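Local coordinates for extracellular protein containing a SCP domain (Bacillus anthracis, PDB 4IFA) that is of unknown function but probably acts outside the cell, joining a CAP-associated N-terminal region to a CAP-superfamily (SCP) domain, at residues A[116-121]-A[175-180]; A[167-172]-A[298-303]; A[218-223]-A[325-330]; A[289-294]-A[331-336]. All coordinates share one frame; numbering follows the deposited sequence.

Contact 1 (A[116-121]-A[175-180]); sequences YYINEK and HELVGV
Leu177 is gripped by its backbone and covered on its side chain by the loop 116-121. Its carbonyl O takes the N-H of Asn119 in the carbonyl plane (Asn119 N to Leu177 O 2.8 Å), and its own N-H goes to the Glu120 carbonyl (Leu177 N to Glu120 O 2.9 Å). Between these bonds the side chain turns into the loop: with CG anti to the backbone N (chi1 -178°), CD2 lies against Tyr117 O and against CB of Tyr116 (CD2 to Tyr116 CB 3.8 Å). Ile118 comes in along the strand, its CG2 beside Leu177 O and its CD1 reaching CG2 of Val180 at 4.3 Å. At the exposed end, Lys121 bends at chi2 and meets Glu176 at an angle, making a salt bridge from Lys121 NZ to the anti lone pair of Glu176 OE2 (2.8 Å); the same ammonium also bonds Thr174 O.

A type II turn from Tyr117 to Glu120 sets the two loop groups that bond Leu177. Inside it, Tyr117 N donates to Glu120 OE1 from above the carboxylate plane, while OE2 of that carboxylate is paired with Lys128. A water donates to both Asn119 OD1 and Leu177 O (2.9 Å to the latter), giving that carbonyl a second donor; Asn119 ND2 is taken by Glu109.

Lys121 is the N-cap of helix 122-128, whose first residue, Tyr122, is backbone-bonded to His175. Tyr116 touches Val125 of the helix and Leu168 of strand 164-171, the next strand of the seven-stranded antiparallel sheet, where Leu177 also packs on Phe170.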
# COMPACT_ATOMS: atom_id res chain seq x y z
N TYR A 116 -9.80 11.49 -11.92
CA TYR A 116 -10.44 10.26 -11.53
C TYR A 116 -11.21 10.44 -10.23
O TYR A 116 -11.26 11.55 -9.67
CB TYR A 116 -9.38 9.15 -11.35
CG TYR A 116 -8.35 9.08 -12.44
CD1 TYR A 116 -8.69 8.72 -13.73
CD2 TYR A 116 -7.03 9.47 -12.19
CE1 TYR A 116 -7.73 8.71 -14.76
CE2 TYR A 116 -6.08 9.45 -13.22
CZ TYR A 116 -6.46 9.06 -14.49
OH TYR A 116 -5.54 9.03 -15.55
N TYR A 117 -11.82 9.34 -9.76
CA TYR A 117 -12.37 9.26 -8.40
C TYR A 117 -12.12 7.85 -7.88
O TYR A 117 -12.12 6.92 -8.68
CB TYR A 117 -13.83 9.65 -8.27
CG TYR A 117 -14.80 8.79 -9.03
CD1 TYR A 117 -15.52 7.81 -8.41
CD2 TYR A 117 -15.07 9.04 -10.36
CE1 TYR A 117 -16.44 7.07 -9.10
CE2 TYR A 117 -15.98 8.29 -11.06
CZ TYR A 117 -16.67 7.31 -10.42
OH TYR A 117 -17.60 6.53 -11.12
N ILE A 118 -11.93 7.68 -6.57
CA ILE A 118 -11.78 6.35 -5.99
C ILE A 118 -13.14 5.70 -6.16
O ILE A 118 -14.17 6.28 -5.77
CB ILE A 118 -11.36 6.43 -4.52
CG1 ILE A 118 -10.00 7.11 -4.37
CG2 ILE A 118 -11.36 5.06 -3.87
CD1 ILE A 118 -8.79 6.35 -4.96
N ASN A 119 -13.15 4.49 -6.78
CA ASN A 119 -14.28 3.63 -7.14
C ASN A 119 -14.53 3.65 -8.66
O ASN A 119 -15.33 2.86 -9.16
CB ASN A 119 -15.63 4.01 -6.49
CG ASN A 119 -15.64 3.96 -4.98
OD1 ASN A 119 -14.79 3.38 -4.36
ND2 ASN A 119 -16.69 4.59 -4.40
N GLU A 120 -13.87 4.52 -9.40
CA GLU A 120 -14.12 4.64 -10.84
C GLU A 120 -13.78 3.37 -11.59
O GLU A 120 -12.78 2.70 -11.30
CB GLU A 120 -13.33 5.82 -11.42
CG GLU A 120 -13.73 6.21 -12.84
CD GLU A 120 -13.11 7.49 -13.34
OE1 GLU A 120 -12.16 7.99 -12.73
OE2 GLU A 120 -13.65 8.03 -14.36
N LYS A 121 -14.61 3.01 -12.56
CA LYS A 121 -14.39 1.84 -13.36
C LYS A 121 -13.19 1.97 -14.29
O LYS A 121 -12.94 3.04 -14.88
CB LYS A 121 -15.62 1.48 -14.19
CG LYS A 121 -16.88 1.11 -13.41
CD LYS A 121 -16.72 -0.15 -12.57
CE LYS A 121 -18.09 -0.68 -12.13
NZ LYS A 121 -17.96 -1.79 -11.17
N HIS A 175 -13.15 -4.25 -11.04
CA HIS A 175 -12.76 -3.28 -12.07
C HIS A 175 -12.75 -1.84 -11.56
O HIS A 175 -12.95 -0.91 -12.36
CB HIS A 175 -13.63 -3.41 -13.31
CG HIS A 175 -13.73 -4.79 -13.82
ND1 HIS A 175 -12.72 -5.41 -14.52
CD2 HIS A 175 -14.72 -5.71 -13.69
CE1 HIS A 175 -13.10 -6.64 -14.83
NE2 HIS A 175 -14.30 -6.85 -14.32
N GLU A 176 -12.54 -1.63 -10.28
CA GLU A 176 -12.58 -0.30 -9.69
C GLU A 176 -11.26 0.21 -9.17
O GLU A 176 -10.45 -0.53 -8.61
CB GLU A 176 -13.66 -0.26 -8.58
CG GLU A 176 -15.05 -0.43 -9.17
CD GLU A 176 -16.22 -0.37 -8.18
OE1 GLU A 176 -16.01 -0.08 -7.00
OE2 GLU A 176 -17.36 -0.59 -8.66
N LEU A 177 -11.04 1.52 -9.33
CA LEU A 177 -9.86 2.23 -8.81
C LEU A 177 -9.95 2.25 -7.28
O LEU A 177 -10.94 2.74 -6.73
CB LEU A 177 -9.80 3.64 -9.39
CG LEU A 177 -8.62 4.49 -8.98
CD1 LEU A 177 -7.36 3.91 -9.58
CD2 LEU A 177 -8.84 5.89 -9.47
N VAL A 178 -8.92 1.71 -6.61
CA VAL A 178 -8.94 1.59 -5.16
C VAL A 178 -7.79 2.36 -4.48
O VAL A 178 -7.78 2.53 -3.28
CB VAL A 178 -8.97 0.11 -4.67
CG1 VAL A 178 -10.30 -0.60 -5.10
CG2 VAL A 178 -7.75 -0.66 -5.13
N GLY A 179 -6.81 2.82 -5.26
CA GLY A 179 -5.73 3.67 -4.69
C GLY A 179 -4.96 4.36 -5.77
O GLY A 179 -5.02 3.94 -6.94
N VAL A 180 -4.26 5.45 -5.40
CA VAL A 180 -3.43 6.17 -6.37
C VAL A 180 -2.10 6.46 -5.66
O VAL A 180 -2.09 7.05 -4.58
CB VAL A 180 -4.05 7.51 -6.81
CG1 VAL A 180 -3.13 8.26 -7.75
CG2 VAL A 180 -5.42 7.26 -7.50
O HOH W 1 -12.76 1.79 -4.68

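Contact 2 (A[167-172]-A[298-303]); sequences QLYFDH and GVAALQ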
# COMPACT_ATOMS: atom_id res chain seq x y z
N GLN A 167 0.49 5.98 -10.29
CA GLN A 167 0.26 4.54 -10.40
C GLN A 167 -1.17 4.33 -9.90
O GLN A 167 -1.51 4.67 -8.76
CB GLN A 167 1.24 3.77 -9.52
CG GLN A 167 1.23 2.25 -9.60
CD GLN A 167 2.35 1.63 -8.73
OE1 GLN A 167 2.84 2.24 -7.78
NE2 GLN A 167 2.70 0.39 -9.03
N LEU A 168 -2.00 3.74 -10.75
CA LEU A 168 -3.44 3.61 -10.50
C LEU A 168 -3.74 2.18 -10.09
O LEU A 168 -3.75 1.29 -10.92
CB LEU A 168 -4.24 4.02 -11.74
CG LEU A 168 -3.92 5.39 -12.35
CD1 LEU A 168 -4.73 5.60 -13.64
CD2 LEU A 168 -4.20 6.50 -11.37
N TYR A 169 -3.99 1.98 -8.80
CA TYR A 169 -4.22 0.64 -8.28
C TYR A 169 -5.69 0.26 -8.41
O TYR A 169 -6.58 0.94 -7.88
CB TYR A 169 -3.79 0.53 -6.83
CG TYR A 169 -2.30 0.41 -6.57
CD1 TYR A 169 -1.61 -0.74 -6.92
CD2 TYR A 169 -1.58 1.41 -5.90
CE1 TYR A 169 -0.28 -0.91 -6.65
CE2 TYR A 169 -0.24 1.23 -5.60
CZ TYR A 169 0.39 0.08 -5.98
OH TYR A 169 1.72 -0.17 -5.64
N PHE A 170 -5.94 -0.84 -9.11
CA PHE A 170 -7.29 -1.38 -9.31
C PHE A 170 -7.49 -2.71 -8.56
O PHE A 170 -6.54 -3.47 -8.36
CB PHE A 170 -7.54 -1.65 -10.78
CG PHE A 170 -7.77 -0.43 -11.58
CD1 PHE A 170 -9.05 0.09 -11.73
CD2 PHE A 170 -6.71 0.26 -12.15
CE1 PHE A 170 -9.27 1.29 -12.44
CE2 PHE A 170 -6.92 1.43 -12.84
CZ PHE A 170 -8.19 1.95 -12.98
N ASP A 171 -8.74 -2.95 -8.20
CA ASP A 171 -9.23 -4.26 -7.85
C ASP A 171 -9.75 -4.82 -9.17
O ASP A 171 -10.78 -4.36 -9.67
CB ASP A 171 -10.36 -4.10 -6.83
CG ASP A 171 -10.99 -5.42 -6.46
OD1 ASP A 171 -11.03 -6.35 -7.30
OD2 ASP A 171 -11.39 -5.56 -5.28
N HIS A 172 -9.02 -5.75 -9.77
CA HIS A 172 -9.41 -6.25 -11.11
C HIS A 172 -10.65 -7.10 -11.07
O HIS A 172 -11.24 -7.38 -12.13
CB HIS A 172 -8.29 -7.01 -11.84
CG HIS A 172 -8.20 -8.46 -11.50
ND1 HIS A 172 -7.53 -8.93 -10.39
CD2 HIS A 172 -8.67 -9.56 -12.15
CE1 HIS A 172 -7.61 -10.25 -10.36
NE2 HIS A 172 -8.28 -10.66 -11.43
N GLY A 298 4.50 -2.34 1.75
CA GLY A 298 3.26 -2.93 2.25
C GLY A 298 2.07 -2.63 1.37
O GLY A 298 1.21 -3.51 1.17
N VAL A 299 1.97 -1.40 0.88
CA VAL A 299 0.92 -0.99 -0.06
C VAL A 299 0.91 -1.93 -1.26
O VAL A 299 -0.14 -2.45 -1.64
CB VAL A 299 1.12 0.47 -0.51
CG1 VAL A 299 0.19 0.80 -1.70
CG2 VAL A 299 0.87 1.42 0.67
N ALA A 300 2.08 -2.21 -1.83
CA ALA A 300 2.17 -3.09 -2.99
C ALA A 300 1.81 -4.52 -2.65
O ALA A 300 1.06 -5.20 -3.40
CB ALA A 300 3.59 -3.02 -3.60
N ALA A 301 2.27 -5.02 -1.50
CA ALA A 301 1.90 -6.39 -1.09
C ALA A 301 0.42 -6.54 -0.92
O ALA A 301 -0.17 -7.52 -1.39
CB ALA A 301 2.59 -6.79 0.23
N LEU A 302 -0.22 -5.60 -0.26
CA LEU A 302 -1.67 -5.69 -0.02
C LEU A 302 -2.46 -5.68 -1.35
O LEU A 302 -3.48 -6.40 -1.51
CB LEU A 302 -2.14 -4.57 0.91
CG LEU A 302 -3.62 -4.52 1.23
CD1 LEU A 302 -4.06 -5.81 1.91
CD2 LEU A 302 -3.86 -3.33 2.14
N GLN A 303 -2.02 -4.89 -2.33
CA GLN A 303 -2.69 -4.85 -3.63
C GLN A 303 -2.52 -6.18 -4.36
O GLN A 303 -3.39 -6.59 -5.14
CB GLN A 303 -2.26 -3.65 -4.46
CG GLN A 303 -2.84 -2.36 -3.92
CD GLN A 303 -4.36 -2.37 -3.98
OE1 GLN A 303 -5.05 -2.19 -2.96
NE2 GLN A 303 -4.89 -2.61 -5.16
O HOH W 2 -3.38 -3.49 -7.73
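Strand 167-171 and helix 298-303 run in roughly the same direction, 32° apart, with axes 10.3 Å from each other at closest approach and Tyr169 and Gln303 as the nearest pair of residues. The gap is filled mainly by the Tyr169 ring. Gln303, in the one of its two modelled conformers described here, lays its aliphatic part over one face: CG stands 4.0 Å from the ring centroid, a CH-pi contact displaced toward the rim on the CD1 side, and CB follows beside CD1 and CE1. The bend at chi2 (-62°) carries the Gln303 amide toward the backbone end of Tyr169, NE2 near its CB; amide and ring planes are 55° apart. On the opposite face lies CG of Gln167, from the strand's own side chains. Further along, CE2 of the ring meets CG1 of Val299 at 3.9 Å, and the phenol oxygen ends beside CA and CB of Ala300; its hydrogen bond is with Arg181.

This is a buried seam between the two parts of the chain: the sheet of the CAP-associated N-terminal region on one side, a helix of the cysteine-rich secretory protein (CAP) domain on the other. Polar linkage here runs through a water that accepts from Gln303 NE2 (3.1 Å) and lies 3.2 Å from Phe170 O, itself also bonded by Asn307. Nearby, Asp171 reaches across to Arg312 in a salt bridge, and His172 ND1 bonds Asn307 OD1. Val299 also packs on Gln223 and Leu227 of helix 210-234.

Contact 3 (A[218-223]-A[325-330]); sequences NGNMQQ and VGVYDK
Met221, a selenomethionine, carries its side chain along strand 325-328 as helix 218-223 crosses it at 149°, the axes 7.3 Å apart. CB starts 4.2 Å from CB of Val325. CG stands beside the backbone N (chi1 -71°) and touches two strand groups, the Val325 carbonyl and CG2 of Val327, the latter 3.5 Å from CG. The selenium runs on over the backbone, with Val327 N and Val325 O at similar range. At chi3 of Met221 (53°) the chain folds back, and the terminal Met221 CE comes to rest 3.1 Å from Val325 O. The side chain also touches Ile251 of helix 244-260.

Val325 answers from the strand: CB and both methyls lie against the Met221 carbonyl, while CG1 also meets its CA. The preceding residue of the helix, Asn220, also faces the strand, its CB touching CG2 of Val327 at 4.1 Å. Its amide leaves the apolar patch, ND2 reaching Asp329 O through a water 3.0 Å from ND2, while OD1 accepts from Gly298 N at the start of helix 298-306. Such a helix laid on a central sheet belongs to the alpha-beta-alpha sandwich of the CAP domain.

Chemically the joint is apolar at its centre and polar at its margin. Val325 O and Val327 N are buried with no hydrogen-bonding partner: SE lies near both, CE against the carbonyl, and neither can replace a hydrogen bond.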
# COMPACT_ATOMS: atom_id res chain seq x y z
N ASN A 218 7.96 -1.91 10.79
CA ASN A 218 6.85 -1.48 11.64
C ASN A 218 5.86 -0.59 10.87
O ASN A 218 4.64 -0.68 11.05
CB ASN A 218 7.35 -0.75 12.90
CG ASN A 218 8.08 -1.67 13.90
OD1 ASN A 218 8.71 -1.19 14.85
ND2 ASN A 218 8.01 -2.97 13.69
N GLY A 219 6.39 0.27 9.99
CA GLY A 219 5.56 1.14 9.15
C GLY A 219 4.76 0.31 8.16
O GLY A 219 3.56 0.51 7.96
N ASN A 220 5.43 -0.63 7.50
CA ASN A 220 4.75 -1.51 6.58
C ASN A 220 3.64 -2.30 7.27
O ASN A 220 2.57 -2.55 6.69
CB ASN A 220 5.74 -2.42 5.88
CG ASN A 220 6.43 -1.77 4.71
OD1 ASN A 220 5.83 -0.96 3.98
ND2 ASN A 220 7.70 -2.14 4.46
N MSE A 221 3.89 -2.76 8.49
CA MSE A 221 2.88 -3.49 9.26
C MSE A 221 1.63 -2.65 9.55
O MSE A 221 0.49 -3.12 9.35
CB MSE A 221 3.49 -3.97 10.60
CG MSE A 221 4.48 -5.08 10.40
SE MSE A 221 5.80 -5.29 11.84
CE MSE A 221 4.49 -5.40 13.33
N GLN A 222 1.81 -1.44 10.05
CA GLN A 222 0.65 -0.60 10.37
C GLN A 222 -0.07 -0.14 9.11
O GLN A 222 -1.29 -0.09 9.07
CB GLN A 222 1.04 0.60 11.23
CG GLN A 222 -0.19 1.40 11.63
CD GLN A 222 -1.09 0.65 12.58
OE1 GLN A 222 -0.63 -0.10 13.44
NE2 GLN A 222 -2.39 0.89 12.45
N GLN A 223 0.66 0.18 8.06
CA GLN A 223 0.00 0.57 6.78
C GLN A 223 -0.85 -0.59 6.27
O GLN A 223 -2.00 -0.40 5.87
CB GLN A 223 1.00 1.02 5.73
CG GLN A 223 1.74 2.29 6.12
CD GLN A 223 2.79 2.65 5.15
OE1 GLN A 223 2.78 2.29 3.99
NE2 GLN A 223 3.73 3.45 5.64
N VAL A 325 -0.08 -8.16 11.75
CA VAL A 325 0.74 -8.11 10.53
C VAL A 325 2.18 -8.13 10.98
O VAL A 325 2.55 -7.39 11.88
CB VAL A 325 0.48 -6.81 9.70
CG1 VAL A 325 1.22 -6.90 8.39
CG2 VAL A 325 -1.04 -6.57 9.43
N GLY A 326 2.99 -8.93 10.31
CA GLY A 326 4.43 -9.03 10.60
C GLY A 326 5.23 -8.94 9.32
O GLY A 326 4.98 -9.70 8.39
N VAL A 327 6.22 -8.07 9.31
CA VAL A 327 7.06 -7.80 8.14
C VAL A 327 8.52 -7.93 8.56
O VAL A 327 8.89 -7.50 9.65
CB VAL A 327 6.78 -6.39 7.56
CG1 VAL A 327 7.72 -6.06 6.42
CG2 VAL A 327 5.27 -6.25 7.15
N TYR A 328 9.31 -8.59 7.70
CA TYR A 328 10.74 -8.75 7.90
C TYR A 328 11.37 -8.56 6.53
O TYR A 328 11.13 -9.35 5.61
CB TYR A 328 11.09 -10.12 8.49
CG TYR A 328 12.51 -10.25 8.92
CD1 TYR A 328 12.90 -9.75 10.14
CD2 TYR A 328 13.45 -10.84 8.09
CE1 TYR A 328 14.25 -9.86 10.57
CE2 TYR A 328 14.77 -10.96 8.50
CZ TYR A 328 15.15 -10.46 9.74
OH TYR A 328 16.48 -10.56 10.16
N ASP A 329 12.13 -7.48 6.37
CA ASP A 329 12.64 -7.05 5.07
C ASP A 329 11.44 -7.01 4.10
O ASP A 329 10.45 -6.35 4.41
CB ASP A 329 13.82 -7.93 4.60
CG ASP A 329 14.71 -7.24 3.53
OD1 ASP A 329 14.37 -6.15 2.99
OD2 ASP A 329 15.82 -7.77 3.29
N LYS A 330 11.50 -7.69 2.96
CA LYS A 330 10.36 -7.69 2.03
C LYS A 330 9.54 -8.96 2.08
O LYS A 330 9.03 -9.40 1.07
CB LYS A 330 10.82 -7.32 0.60
CG LYS A 330 11.40 -5.88 0.54
CD LYS A 330 11.72 -5.49 -0.87
CE LYS A 330 12.35 -4.11 -0.90
NZ LYS A 330 12.93 -3.81 -2.25
O HOH W 3 10.07 -3.86 5.28

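Contact 4 (A[289-294]-A[331-336]); sequences ENIAAQ and FYTQNF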
# COMPACT_ATOMS: atom_id res chain seq x y z
N GLU A 289 -4.11 -16.95 7.00
CA GLU A 289 -2.84 -16.29 6.71
C GLU A 289 -2.69 -15.89 5.25
O GLU A 289 -3.01 -16.68 4.38
CB GLU A 289 -1.68 -17.23 7.04
CG GLU A 289 -0.28 -16.76 6.62
CD GLU A 289 0.77 -17.68 7.20
OE1 GLU A 289 1.06 -18.74 6.58
OE2 GLU A 289 1.28 -17.35 8.28
N ASN A 290 -2.16 -14.68 5.03
CA ASN A 290 -1.70 -14.28 3.72
C ASN A 290 -0.20 -13.99 3.83
O ASN A 290 0.22 -13.29 4.73
CB ASN A 290 -2.40 -13.00 3.19
CG ASN A 290 -3.82 -13.22 2.80
OD1 ASN A 290 -4.22 -14.34 2.47
ND2 ASN A 290 -4.61 -12.13 2.75
N ILE A 291 0.56 -14.48 2.86
CA ILE A 291 2.00 -14.25 2.77
C ILE A 291 2.35 -13.63 1.41
O ILE A 291 1.68 -13.86 0.40
CB ILE A 291 2.86 -15.53 3.05
CG1 ILE A 291 2.36 -16.72 2.24
CG2 ILE A 291 2.87 -15.84 4.56
CD1 ILE A 291 3.27 -17.98 2.38
N ALA A 292 3.39 -12.79 1.42
CA ALA A 292 3.91 -12.15 0.22
C ALA A 292 5.39 -11.92 0.37
O ALA A 292 5.90 -11.73 1.48
CB ALA A 292 3.24 -10.78 0.03
N ALA A 293 6.10 -11.93 -0.74
CA ALA A 293 7.53 -11.65 -0.74
C ALA A 293 7.95 -10.83 -1.96
O ALA A 293 7.53 -11.07 -3.08
CB ALA A 293 8.35 -12.95 -0.71
N GLN A 294 8.84 -9.88 -1.70
CA GLN A 294 9.54 -9.08 -2.71
C GLN A 294 8.85 -7.84 -3.24
O GLN A 294 9.47 -7.04 -3.94
CB GLN A 294 10.13 -9.93 -3.85
CG GLN A 294 10.99 -11.11 -3.35
CD GLN A 294 12.10 -10.67 -2.41
OE1 GLN A 294 12.64 -9.56 -2.54
NE2 GLN A 294 12.50 -11.54 -1.49
N PHE A 331 9.39 -9.53 3.29
CA PHE A 331 8.50 -10.66 3.54
C PHE A 331 7.39 -10.10 4.42
O PHE A 331 7.66 -9.54 5.49
CB PHE A 331 9.26 -11.84 4.21
CG PHE A 331 10.14 -12.60 3.27
CD1 PHE A 331 9.74 -13.83 2.75
CD2 PHE A 331 11.32 -12.03 2.80
CE1 PHE A 331 10.53 -14.48 1.83
CE2 PHE A 331 12.11 -12.70 1.89
CZ PHE A 331 11.68 -13.91 1.41
N TYR A 332 6.17 -10.27 3.96
CA TYR A 332 4.97 -9.71 4.57
C TYR A 332 3.98 -10.79 4.90
O TYR A 332 3.64 -11.62 4.05
CB TYR A 332 4.28 -8.76 3.55
CG TYR A 332 5.19 -7.74 2.88
CD1 TYR A 332 5.33 -6.45 3.39
CD2 TYR A 332 5.88 -8.05 1.72
CE1 TYR A 332 6.12 -5.51 2.79
CE2 TYR A 332 6.71 -7.10 1.11
CZ TYR A 332 6.82 -5.83 1.64
OH TYR A 332 7.63 -4.89 1.05
N THR A 333 3.54 -10.82 6.17
CA THR A 333 2.59 -11.82 6.63
C THR A 333 1.43 -11.19 7.39
O THR A 333 1.64 -10.44 8.33
CB THR A 333 3.29 -12.83 7.59
OG1 THR A 333 4.34 -13.51 6.90
CG2 THR A 333 2.34 -13.88 8.14
N GLN A 334 0.22 -11.54 6.96
CA GLN A 334 -1.00 -11.24 7.71
C GLN A 334 -1.44 -12.51 8.40
O GLN A 334 -1.59 -13.55 7.74
CB GLN A 334 -2.15 -10.81 6.79
CG GLN A 334 -2.01 -9.45 6.15
CD GLN A 334 -3.15 -9.15 5.19
OE1 GLN A 334 -3.54 -9.99 4.37
NE2 GLN A 334 -3.71 -7.93 5.28
N ASN A 335 -1.73 -12.41 9.71
CA ASN A 335 -2.37 -13.49 10.44
C ASN A 335 -3.70 -12.94 10.98
O ASN A 335 -3.75 -12.02 11.80
CB ASN A 335 -1.49 -14.09 11.54
CG ASN A 335 -0.39 -15.00 11.01
OD1 ASN A 335 -0.30 -15.31 9.78
ND2 ASN A 335 0.47 -15.43 11.92
N PHE A 336 -4.79 -13.52 10.49
CA PHE A 336 -6.14 -13.15 10.84
C PHE A 336 -6.62 -14.12 11.91
O PHE A 336 -6.33 -15.32 11.84
CB PHE A 336 -7.09 -13.31 9.63
CG PHE A 336 -6.78 -12.43 8.45
CD1 PHE A 336 -7.45 -11.23 8.30
CD2 PHE A 336 -5.86 -12.82 7.49
CE1 PHE A 336 -7.20 -10.42 7.22
CE2 PHE A 336 -5.57 -11.99 6.41
CZ PHE A 336 -6.26 -10.80 6.28
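Two antiparallel strands of the central mixed sheet of the CAP (SCP) domain pair here: 289-293 is an edge strand within this chain, and 331-336 lies between it and strand 322-328. Asn290 with Gln334 and Ala292 with Tyr332 are the hydrogen-bonded pairs; Gln334 N to Asn290 O, at 2.8 Å, is the shortest of the four backbone bonds. Glu289, Ile291 and Ala293 face Asn335, Thr333 and Phe331 at the non-hydrogen-bonded positions, with CA-H...O contacts between the strands.

On the face of Asn290, Ala292, Tyr332 and Gln334, all of which touch Trp305 of helix 298-306, the two amides run side by side, their planes 30° apart. Asn290 ND2 donates to Gln334 OE1 almost straight down its C=O bond (2.9 Å, angle at the oxygen 172°). ND2 also bonds His311 O and OD1 accepts from Asn314, so this buried amide is fixed in its rotation; its ND2 further lies at the edge of the Phe336 ring, 3.8 Å from CE2. Beside it, CB of Ala292 rests 4.2 Å from Tyr332 CD2, while the Tyr332 hydroxyl bonds His295 O.

On the other face, Glu289 is stretched out from its strand (chi1 172°), and its OE2 lies 3.6 Å from Thr333 CG2; its carboxylate bonds His265 through OE1 and pairs with Arg276 through OE2. CG2 of Ile291 meets Thr333 OG1, which bonds Ser254. At the strand's end CB of Ala293 sits over one face of the Phe331 ring, 4.0 Å from its centroid.

Contact 1 opens and closes first along the chain; its segments alternate with those of contact 2, which closes only at 303, and contacts 2, 3 and 4 likewise interlock. Contacts 1 and 2 share neighbouring strands 164-171 and 176-183, with centres 11 Å apart and backbone pairing between Tyr169 and Val178 and Gly179. Contacts 3 and 4, centres 9 Å apart, share the four-stranded sheet through strands 322-328 and 331-338. Contact 2 bridges these groups: its helix 298-306 meets contact 3 where Gly298 N reaches Asn220 OD1, and contact 4 where Ala301 packs on Tyr332. Contacts 1 and 4, centres about 25 Å apart, do not touch. Helix 298-306 is thus one of the joints between the N-terminal sheet and the CAP domain.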